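Local coordinates for protein probable acetyltransferase (Thermus thermophilus, PDB 3EXN) that probably transfers an acyl group from acetyl coenzyme A to an acceptor, as a member of the GCN5-related N-acetyltransferase family, and binds acetyl coenzyme A in a pocket, at residues V74-A79 with L91-I96; Q108-F113 with A136-Q141; R122-V127 with L153-R158. All coordinates share one frame; numbering follows the deposited sequence. Where two conformers were deposited one is given.

Interaction 1. Residues V74-A79 with L91-I96; sequences VGYLDA and LSLLLI. With ACO (acetyl coenzyme *a), chain C.
Tyr76 and Leu95 face each other as a hydrogen-bonded pair in the antiparallel beta hairpin of strands 72-81 and 89-96, part of the mixed sheet of the GNAT fold. Their backbones exchange two bonds, and the one from Leu95 N to Tyr76 O (2.9 Å) is nearly straight, with 169° at the hydrogen. Asp78 N continues the pattern to Leu93 O at 2.8 Å. Asp78 O then receives Ser92 N and, weakly, Leu93 N: both residues face Asp78 in a classic beta bulge, a feature common in this strand of GNAT enzymes.

The edge of strand 89-96 away from the hairpin partner carries the cofactor. Leu94 N donates to O of the acetyl group of acetyl coenzyme A at 2.8 Å, a bond that could draw charge onto that oxygen and polarise the thioester. Leu94 O accepts from N4P of the pantetheine arm, and Ile96 N reaches O9P, so the arm is held much like a further strand.

Apolar contacts divide between the two faces of the sheet. On the face of Leu77, Ala79, Leu91 and Leu94, Leu91 CD1 comes 3.7 Å from Leu77 CG, the two side chains crossing at about a right angle, with Phe113 and Leu110 of helix 105-115 packing on Leu77 and Leu91 respectively. On the other face Leu93 CD2 meets the edge of the Tyr76 ring in its plane, 3.9 Å from CD2 of Tyr76; Leu25 of helix 22-30 also packs on Tyr76.

Polar groups gather beside that ring. Asp78 OD2 takes the Tyr76 hydroxyl from above the carboxylate plane and forms a salt bridge with Arg62. Asp78 OD1 accepts from a water at 2.7 Å, which also bonds Ser92 OG at 2.6 Å.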
# COMPACT_ATOMS: atom_id res chain seq x y z
N VAL A 74 4.61 9.99 -5.14
CA VAL A 74 4.98 10.10 -3.74
C VAL A 74 4.55 8.89 -2.91
O VAL A 74 4.70 8.88 -1.69
CB VAL A 74 4.38 11.40 -3.05
CG1 VAL A 74 4.87 12.65 -3.75
CG2 VAL A 74 2.85 11.35 -3.01
N GLY A 75 4.10 7.84 -3.56
CA GLY A 75 3.79 6.61 -2.83
C GLY A 75 3.13 5.58 -3.71
O GLY A 75 3.02 5.76 -4.94
N TYR A 76 2.66 4.52 -3.07
CA TYR A 76 2.14 3.33 -3.75
C TYR A 76 1.15 2.65 -2.81
O TYR A 76 1.41 2.57 -1.61
CB TYR A 76 3.27 2.38 -4.09
CG TYR A 76 2.83 1.13 -4.80
CD1 TYR A 76 2.29 1.19 -6.08
CD2 TYR A 76 3.00 -0.13 -4.20
CE1 TYR A 76 1.89 0.03 -6.76
CE2 TYR A 76 2.61 -1.28 -4.87
CZ TYR A 76 2.03 -1.20 -6.16
OH TYR A 76 1.64 -2.37 -6.81
N LEU A 77 0.03 2.17 -3.34
CA LEU A 77 -0.99 1.48 -2.56
C LEU A 77 -1.41 0.24 -3.36
O LEU A 77 -1.68 0.33 -4.55
CB LEU A 77 -2.20 2.40 -2.25
CG LEU A 77 -3.40 1.87 -1.43
CD1 LEU A 77 -4.14 3.02 -0.72
CD2 LEU A 77 -4.39 1.03 -2.31
N ASP A 78 -1.44 -0.92 -2.69
CA ASP A 78 -1.70 -2.22 -3.41
C ASP A 78 -2.65 -2.99 -2.55
O ASP A 78 -2.34 -3.25 -1.40
CB ASP A 78 -0.36 -2.99 -3.64
CG ASP A 78 -0.47 -4.14 -4.67
OD1 ASP A 78 -1.56 -4.75 -4.87
OD2 ASP A 78 0.57 -4.45 -5.30
N ALA A 79 -3.80 -3.33 -3.10
CA ALA A 79 -4.83 -4.13 -2.42
C ALA A 79 -5.38 -5.22 -3.35
O ALA A 79 -5.23 -5.18 -4.58
CB ALA A 79 -5.92 -3.21 -1.92
N LEU A 91 -5.46 -4.92 2.13
CA LEU A 91 -4.38 -4.02 1.76
C LEU A 91 -3.06 -4.76 2.09
O LEU A 91 -2.79 -5.10 3.25
CB LEU A 91 -4.50 -2.67 2.53
CG LEU A 91 -3.41 -1.59 2.31
CD1 LEU A 91 -3.61 -0.98 0.99
CD2 LEU A 91 -3.55 -0.52 3.45
N SER A 92 -2.22 -4.99 1.06
CA SER A 92 -0.90 -5.65 1.22
C SER A 92 0.27 -4.70 1.32
O SER A 92 1.30 -5.06 1.86
CB SER A 92 -0.65 -6.66 0.07
OG SER A 92 -0.53 -6.02 -1.19
N LEU A 93 0.12 -3.48 0.81
CA LEU A 93 1.17 -2.48 0.90
C LEU A 93 0.61 -1.06 0.76
O LEU A 93 -0.10 -0.72 -0.21
CB LEU A 93 2.25 -2.73 -0.18
CG LEU A 93 3.49 -1.86 -0.12
CD1 LEU A 93 4.16 -1.95 1.27
CD2 LEU A 93 4.44 -2.29 -1.25
N LEU A 94 0.94 -0.22 1.75
CA LEU A 94 0.78 1.23 1.66
C LEU A 94 2.15 1.87 1.99
O LEU A 94 2.70 1.68 3.06
CB LEU A 94 -0.29 1.72 2.64
CG LEU A 94 -0.49 3.24 2.76
CD1 LEU A 94 -0.80 4.00 1.42
CD2 LEU A 94 -1.60 3.55 3.80
N LEU A 95 2.71 2.56 1.03
CA LEU A 95 4.01 3.16 1.19
C LEU A 95 3.95 4.66 0.80
O LEU A 95 3.50 4.99 -0.28
CB LEU A 95 5.03 2.39 0.32
CG LEU A 95 6.46 2.96 0.26
CD1 LEU A 95 7.01 3.16 1.66
CD2 LEU A 95 7.38 2.00 -0.53
N ILE A 96 4.40 5.53 1.69
CA ILE A 96 4.63 6.95 1.35
C ILE A 96 6.13 7.13 1.26
O ILE A 96 6.90 6.71 2.15
CB ILE A 96 4.00 7.90 2.42
CG1 ILE A 96 2.50 7.66 2.61
CG2 ILE A 96 4.32 9.38 2.10
CD1 ILE A 96 1.68 7.90 1.32
O5B ACO C . -0.26 9.62 9.90
P1A ACO C . 0.22 10.06 8.39
O1A ACO C . 1.09 11.32 8.53
O2A ACO C . -0.97 9.91 7.46
O3A ACO C . 1.21 8.81 8.08
P2A ACO C . 2.13 8.70 6.78
O4A ACO C . 3.57 8.79 7.31
O5A ACO C . 1.76 9.71 5.72
O6A ACO C . 1.74 7.15 6.36
CBP ACO C . 2.83 4.94 6.55
CCP ACO C . 1.93 6.01 7.21
CDP ACO C . 2.06 4.45 5.34
CEP ACO C . 3.06 3.75 7.48
CAP ACO C . 4.18 5.57 6.13
OAP ACO C . 4.91 6.04 7.29
C9P ACO C . 5.11 4.60 5.42
O9P ACO C . 5.11 4.49 4.20
N8P ACO C . 5.93 3.89 6.19
C7P ACO C . 6.95 2.97 5.64
C6P ACO C . 6.37 1.81 4.84
C5P ACO C . 5.40 0.99 5.69
O5P ACO C . 5.66 0.68 6.87
N4P ACO C . 4.27 0.64 5.07
C3P ACO C . 3.26 -0.15 5.73
C2P ACO C . 3.47 -1.63 5.49
S1P ACO C . 2.19 -2.64 6.26
C ACO C . 1.01 -2.40 5.07
O ACO C . 1.27 -1.69 4.13
CH3 ACO C . -0.34 -3.07 5.18
O HOH W 1 -2.49 -6.42 -2.92
O HOH W 2 1.83 -5.82 -2.85

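Interaction 2. Residues Q108-F113 with A136-Q141; sequences QALERF and AFFQAQ. With ACO (acetyl coenzyme *a), chain C.
Leu110 and Gln141 mark the nearest backbone approach of helix 105-115 to the end of helix 132-140, yet their CA atoms stand 8.9 Å apart and no hydrogen bond spans the two segments. Side chains close the distance. Leu110 CD2 does most of the touching: it lies 4.1 Å from CG of Gln141 and also meets CE2 of Phe137 and CE1 of Phe138. The Phe137 ring is sandwiched, with Gln141 CG over one face and CCP of acetyl coenzyme A over the opposite one, each offset toward the rim. Phe137 CD2 in turn sits over the centre of the Phe138 ring, whose CZ meets the acetyl CH3 at 3.6 Å. An alanine in place of Phe137 would probably leave CCP without its flat support and open a gap between Leu110, Phe138 and the cofactor. The polar ends turn to arginines: Glu111 OE2 and Gln141 OE1, 4.1 Å apart, engage Arg158 in a salt bridge and Arg107 in a hydrogen bond, respectively. Apolar groups thus line the cofactor side, while the two oxygen acceptors, which would otherwise probably repel, are each held by an arginine of their own.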
# COMPACT_ATOMS: atom_id res chain seq x y z
N GLN A 108 -4.75 10.04 4.09
CA GLN A 108 -5.55 10.53 2.97
C GLN A 108 -5.71 9.40 1.92
O GLN A 108 -6.82 9.23 1.37
CB GLN A 108 -4.91 11.76 2.32
CG GLN A 108 -5.87 12.43 1.30
CD GLN A 108 -5.28 13.60 0.55
OE1 GLN A 108 -4.33 14.28 1.01
NE2 GLN A 108 -5.81 13.82 -0.62
N ALA A 109 -4.62 8.67 1.66
CA ALA A 109 -4.61 7.61 0.62
C ALA A 109 -5.58 6.49 1.03
O ALA A 109 -6.36 5.96 0.23
CB ALA A 109 -3.20 7.05 0.40
N LEU A 110 -5.54 6.16 2.32
CA LEU A 110 -6.39 5.11 2.85
C LEU A 110 -7.87 5.49 2.79
O LEU A 110 -8.75 4.65 2.41
CB LEU A 110 -5.99 4.83 4.29
CG LEU A 110 -6.42 3.55 4.94
CD1 LEU A 110 -6.04 2.34 4.06
CD2 LEU A 110 -5.72 3.50 6.32
N GLU A 111 -8.16 6.75 3.12
CA GLU A 111 -9.56 7.19 3.15
C GLU A 111 -10.08 7.33 1.71
O GLU A 111 -11.23 6.97 1.44
CB GLU A 111 -9.74 8.46 4.02
CG GLU A 111 -9.42 8.26 5.57
CD GLU A 111 -9.87 6.87 6.18
OE1 GLU A 111 -10.92 6.33 5.80
OE2 GLU A 111 -9.16 6.31 7.07
N ARG A 112 -9.24 7.81 0.79
CA ARG A 112 -9.67 7.91 -0.60
C ARG A 112 -9.92 6.52 -1.20
O ARG A 112 -10.88 6.33 -2.00
CB ARG A 112 -8.70 8.69 -1.46
CG ARG A 112 -8.74 10.18 -1.16
CD ARG A 112 -8.12 11.02 -2.21
NE ARG A 112 -7.96 12.37 -1.70
CZ ARG A 112 -8.94 13.27 -1.62
NH1 ARG A 112 -10.17 12.99 -2.06
NH2 ARG A 112 -8.69 14.47 -1.11
N PHE A 113 -9.09 5.54 -0.82
CA PHE A 113 -9.24 4.17 -1.35
C PHE A 113 -10.50 3.54 -0.75
O PHE A 113 -11.34 2.99 -1.47
CB PHE A 113 -7.97 3.36 -1.07
CG PHE A 113 -8.12 1.89 -1.37
CD1 PHE A 113 -8.39 1.47 -2.67
CD2 PHE A 113 -8.06 0.96 -0.35
CE1 PHE A 113 -8.58 0.11 -2.96
CE2 PHE A 113 -8.24 -0.44 -0.64
CZ PHE A 113 -8.48 -0.85 -1.90
N ALA A 136 1.16 0.75 14.76
CA ALA A 136 0.59 1.93 15.45
C ALA A 136 -0.27 2.80 14.48
O ALA A 136 -1.37 3.27 14.84
CB ALA A 136 1.72 2.76 16.11
N PHE A 137 0.22 2.99 13.24
CA PHE A 137 -0.53 3.75 12.24
C PHE A 137 -1.90 3.15 11.95
O PHE A 137 -2.92 3.85 11.97
CB PHE A 137 0.26 3.85 10.93
CG PHE A 137 -0.54 4.41 9.79
CD1 PHE A 137 -0.74 5.78 9.64
CD2 PHE A 137 -1.10 3.57 8.84
CE1 PHE A 137 -1.48 6.29 8.57
CE2 PHE A 137 -1.84 4.06 7.78
CZ PHE A 137 -2.03 5.44 7.65
N PHE A 138 -1.91 1.86 11.62
CA PHE A 138 -3.17 1.18 11.30
C PHE A 138 -4.15 1.17 12.45
O PHE A 138 -5.35 1.36 12.22
CB PHE A 138 -2.94 -0.24 10.69
CG PHE A 138 -2.45 -0.19 9.24
CD1 PHE A 138 -3.31 0.15 8.19
CD2 PHE A 138 -1.11 -0.46 8.94
CE1 PHE A 138 -2.82 0.24 6.87
CE2 PHE A 138 -0.63 -0.37 7.64
CZ PHE A 138 -1.48 -0.01 6.61
N GLN A 139 -3.66 0.96 13.67
CA GLN A 139 -4.57 1.00 14.85
C GLN A 139 -5.22 2.39 15.00
O GLN A 139 -6.44 2.51 15.30
CB GLN A 139 -3.83 0.58 16.12
CG GLN A 139 -3.34 -0.89 16.17
CD GLN A 139 -4.25 -1.76 17.04
OE1 GLN A 139 -5.49 -1.54 17.10
NE2 GLN A 139 -3.67 -2.72 17.74
N ALA A 140 -4.42 3.43 14.79
CA ALA A 140 -4.89 4.82 14.90
C ALA A 140 -5.98 5.10 13.90
O ALA A 140 -6.88 5.89 14.19
CB ALA A 140 -3.73 5.82 14.73
N GLN A 141 -5.96 4.42 12.76
CA GLN A 141 -6.98 4.61 11.71
C GLN A 141 -8.18 3.69 11.89
O GLN A 141 -9.06 3.66 11.04
CB GLN A 141 -6.39 4.36 10.34
CG GLN A 141 -5.16 5.14 10.07
CD GLN A 141 -5.35 6.62 10.34
OE1 GLN A 141 -6.30 7.22 9.86
NE2 GLN A 141 -4.41 7.23 11.08
O5B ACO C . -0.26 9.62 9.90
P1A ACO C . 0.22 10.06 8.39
O1A ACO C . 1.09 11.32 8.53
O2A ACO C . -0.97 9.91 7.46
O3A ACO C . 1.21 8.81 8.08
P2A ACO C . 2.13 8.70 6.78
O4A ACO C . 3.57 8.79 7.31
O5A ACO C . 1.76 9.71 5.72
O6A ACO C . 1.74 7.15 6.36
CBP ACO C . 2.83 4.94 6.55
CCP ACO C . 1.93 6.01 7.21
CDP ACO C . 2.06 4.45 5.34
CEP ACO C . 3.06 3.75 7.48
CAP ACO C . 4.18 5.57 6.13
OAP ACO C . 4.91 6.04 7.29
C9P ACO C . 5.11 4.60 5.42
O9P ACO C . 5.11 4.49 4.20
N8P ACO C . 5.93 3.89 6.19
C7P ACO C . 6.95 2.97 5.64
C6P ACO C . 6.37 1.81 4.84
C5P ACO C . 5.40 0.99 5.69
O5P ACO C . 5.66 0.68 6.87
N4P ACO C . 4.27 0.64 5.07
C3P ACO C . 3.26 -0.15 5.73
C2P ACO C . 3.47 -1.63 5.49
S1P ACO C . 2.19 -2.64 6.26
C ACO C . 1.01 -2.40 5.07
O ACO C . 1.27 -1.69 4.13
CH3 ACO C . -0.34 -3.07 5.18

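Interaction 3. Residues R122-V127 with L153-R158; sequences RLYAVV and LTWYVR. With ACO (acetyl coenzyme *a), chain C.
Val127 O is met by three groups: Thr154 N donates to it at 2.9 Å, a water donates at 2.9 Å, and the CA-H of Leu153 makes a longer contact. The same water accepts from Thr154 OG1, so it bridges the Thr154 hydroxyl and the Val127 carbonyl. Across from this, Val127 N reaches Thr154 O at 2.8 Å along an almost straight line, 176° at the hydrogen.

Further reciprocal bonds join Ala125 with Tyr156 and Leu123 with Arg158, and the segments run antiparallel at 156°. This antiparallel pair belongs to the C-terminal half of the GNAT sheet and helps to line the cofactor pocket, Val127 CA standing 3.9 Å from S1P of acetyl coenzyme A.

Aromatic side chains pack against valines on the face of Tyr124, Val126, Trp155 and Val157. Val157 CG2 sits over the centre of the Tyr124 ring, 3.7 Å from the centroid, in a CH-pi contact between side chains that lie side by side and point the same way. Val126 CB makes another with the six-membered ring of Trp155, at 3.8 Å. Val126 CG2, anti to the backbone N, also abuts Leu153 CD2 at 3.5 Å. On the reverse face Val127 CG2 touches CE2 of Tyr156 at 3.8 Å, and Ala125 O lies at the edge of the Tyr156 ring in its plane.

The pair sits toward the 144-148 side of the sheet. Strand 122-128 neighbours strand 89-96 in parallel, with backbone bonds from Tyr124 and Val126 to Leu91, while strand 153-159 borders strand 144-148 through Trp155 and Val146. Helix 132-140 packs on the face of Ala125, Val127 and Tyr156, with Phe138 on Ala125 and Lys135 on the other two.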
# COMPACT_ATOMS: atom_id res chain seq x y z
N ARG A 122 -15.46 -5.86 4.70
CA ARG A 122 -14.37 -5.52 5.64
C ARG A 122 -13.10 -5.28 4.86
O ARG A 122 -12.90 -5.93 3.84
CB ARG A 122 -14.01 -6.66 6.61
CG ARG A 122 -15.17 -7.42 7.20
CD ARG A 122 -14.75 -8.76 7.75
NE ARG A 122 -15.87 -9.68 7.75
CZ ARG A 122 -16.92 -9.61 8.56
NH1 ARG A 122 -17.02 -8.64 9.48
NH2 ARG A 122 -17.89 -10.52 8.47
N LEU A 123 -12.24 -4.44 5.42
CA LEU A 123 -10.90 -4.13 4.84
C LEU A 123 -9.84 -4.60 5.81
O LEU A 123 -9.71 -4.09 6.91
CB LEU A 123 -10.79 -2.62 4.57
CG LEU A 123 -9.46 -2.15 3.97
CD1 LEU A 123 -9.17 -2.88 2.67
CD2 LEU A 123 -9.49 -0.62 3.73
N TYR A 124 -9.04 -5.58 5.37
CA TYR A 124 -7.95 -6.10 6.19
C TYR A 124 -6.70 -5.37 5.76
O TYR A 124 -6.68 -4.83 4.68
CB TYR A 124 -7.75 -7.59 5.93
CG TYR A 124 -8.83 -8.51 6.56
CD1 TYR A 124 -8.61 -9.14 7.79
CD2 TYR A 124 -10.05 -8.74 5.92
CE1 TYR A 124 -9.59 -10.00 8.37
CE2 TYR A 124 -11.03 -9.58 6.50
CZ TYR A 124 -10.79 -10.20 7.72
OH TYR A 124 -11.75 -11.04 8.29
N ALA A 125 -5.70 -5.39 6.64
CA ALA A 125 -4.32 -4.89 6.39
C ALA A 125 -3.36 -5.93 6.99
O ALA A 125 -3.59 -6.40 8.11
CB ALA A 125 -4.15 -3.55 7.06
N VAL A 126 -2.31 -6.31 6.22
CA VAL A 126 -1.31 -7.30 6.67
C VAL A 126 0.04 -6.60 6.78
O VAL A 126 0.47 -5.94 5.84
CB VAL A 126 -1.22 -8.53 5.79
CG1 VAL A 126 -1.01 -8.17 4.28
CG2 VAL A 126 -0.12 -9.50 6.34
N VAL A 127 0.64 -6.68 7.98
CA VAL A 127 1.90 -6.00 8.26
C VAL A 127 3.02 -7.03 8.28
O VAL A 127 2.87 -8.08 8.90
CB VAL A 127 1.86 -5.25 9.59
CG1 VAL A 127 3.25 -4.58 9.84
CG2 VAL A 127 0.71 -4.23 9.61
N LEU A 153 4.41 -12.12 9.88
CA LEU A 153 3.14 -11.46 9.48
C LEU A 153 2.20 -11.14 10.64
O LEU A 153 2.14 -11.90 11.59
CB LEU A 153 2.34 -12.40 8.54
CG LEU A 153 2.76 -12.64 7.10
CD1 LEU A 153 1.71 -13.47 6.38
CD2 LEU A 153 2.91 -11.29 6.42
N THR A 154 1.48 -10.02 10.55
CA THR A 154 0.39 -9.69 11.52
C THR A 154 -0.81 -9.13 10.81
O THR A 154 -0.66 -8.28 9.94
CB THR A 154 0.81 -8.64 12.59
OG1 THR A 154 2.06 -9.01 13.16
CG2 THR A 154 -0.27 -8.54 13.71
N TRP A 155 -2.01 -9.60 11.18
CA TRP A 155 -3.26 -9.22 10.52
C TRP A 155 -4.11 -8.28 11.38
O TRP A 155 -4.25 -8.48 12.58
CB TRP A 155 -4.07 -10.46 10.17
CG TRP A 155 -3.47 -11.25 9.05
CD1 TRP A 155 -2.46 -12.17 9.14
CD2 TRP A 155 -3.79 -11.13 7.68
NE1 TRP A 155 -2.16 -12.64 7.89
CE2 TRP A 155 -2.97 -12.03 6.98
CE3 TRP A 155 -4.71 -10.35 6.97
CZ2 TRP A 155 -3.02 -12.17 5.61
CZ3 TRP A 155 -4.78 -10.50 5.61
CH2 TRP A 155 -3.94 -11.40 4.93
N TYR A 156 -4.71 -7.29 10.70
CA TYR A 156 -5.62 -6.27 11.27
C TYR A 156 -6.85 -6.10 10.36
O TYR A 156 -6.78 -6.38 9.16
CB TYR A 156 -4.89 -4.94 11.35
CG TYR A 156 -3.70 -4.95 12.25
CD1 TYR A 156 -3.79 -4.52 13.58
CD2 TYR A 156 -2.44 -5.37 11.77
CE1 TYR A 156 -2.68 -4.55 14.43
CE2 TYR A 156 -1.34 -5.40 12.62
CZ TYR A 156 -1.47 -5.00 13.96
OH TYR A 156 -0.37 -5.00 14.80
N VAL A 157 -7.95 -5.56 10.90
CA VAL A 157 -9.19 -5.37 10.13
C VAL A 157 -9.99 -4.14 10.56
O VAL A 157 -10.03 -3.77 11.75
CB VAL A 157 -10.13 -6.62 10.21
CG1 VAL A 157 -10.71 -6.80 11.63
CG2 VAL A 157 -11.21 -6.54 9.12
N ARG A 158 -10.66 -3.52 9.57
CA ARG A 158 -11.61 -2.42 9.83
C ARG A 158 -12.91 -2.60 9.05
O ARG A 158 -12.89 -2.70 7.83
CB ARG A 158 -10.99 -1.08 9.42
CG ARG A 158 -11.85 0.14 9.80
CD ARG A 158 -11.14 1.43 9.53
NE ARG A 158 -11.15 1.76 8.11
CZ ARG A 158 -10.56 2.83 7.57
NH1 ARG A 158 -9.89 3.71 8.32
NH2 ARG A 158 -10.64 3.01 6.25
O5B ACO C . -0.26 9.62 9.90
P1A ACO C . 0.22 10.06 8.39
O1A ACO C . 1.09 11.32 8.53
O2A ACO C . -0.97 9.91 7.46
O3A ACO C . 1.21 8.81 8.08
P2A ACO C . 2.13 8.70 6.78
O4A ACO C . 3.57 8.79 7.31
O5A ACO C . 1.76 9.71 5.72
O6A ACO C . 1.74 7.15 6.36
CBP ACO C . 2.83 4.94 6.55
CCP ACO C . 1.93 6.01 7.21
CDP ACO C . 2.06 4.45 5.34
CEP ACO C . 3.06 3.75 7.48
CAP ACO C . 4.18 5.57 6.13
OAP ACO C . 4.91 6.04 7.29
C9P ACO C . 5.11 4.60 5.42
O9P ACO C . 5.11 4.49 4.20
N8P ACO C . 5.93 3.89 6.19
C7P ACO C . 6.95 2.97 5.64
C6P ACO C . 6.37 1.81 4.84
C5P ACO C . 5.40 0.99 5.69
O5P ACO C . 5.66 0.68 6.87
N4P ACO C . 4.27 0.64 5.07
C3P ACO C . 3.26 -0.15 5.73
C2P ACO C . 3.47 -1.63 5.49
S1P ACO C . 2.19 -2.64 6.26
C ACO C . 1.01 -2.40 5.07
O ACO C . 1.27 -1.69 4.13
CH3 ACO C . -0.34 -3.07 5.18
O HOH W 3 4.25 -8.11 11.42

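All three contacts touch acetyl coenzyme A. Interactions 1 and 3 meet within the sheet, where Leu91 N lies 2.8 Å from Tyr124 O; farther along, the pantetheine arm bonds to strand 89-96 while Val126 O of interaction 3 approaches the acetyl CH3 at 3.1 Å. This is consistent with the cofactor entering the splay between strands 89-96 and 122-128, as in other GNAT proteins. Interaction 2 packs against the sheet, Leu91 CD2 touching Phe138 CE1 at 3.6 Å and Ala79 CB touching Phe113 CZ at 3.5 Å. Arg158 NH1 joins interactions 2 and 3 through a hydrogen bond to Gln141 O (2.8 Å), beside its salt bridge to Glu111.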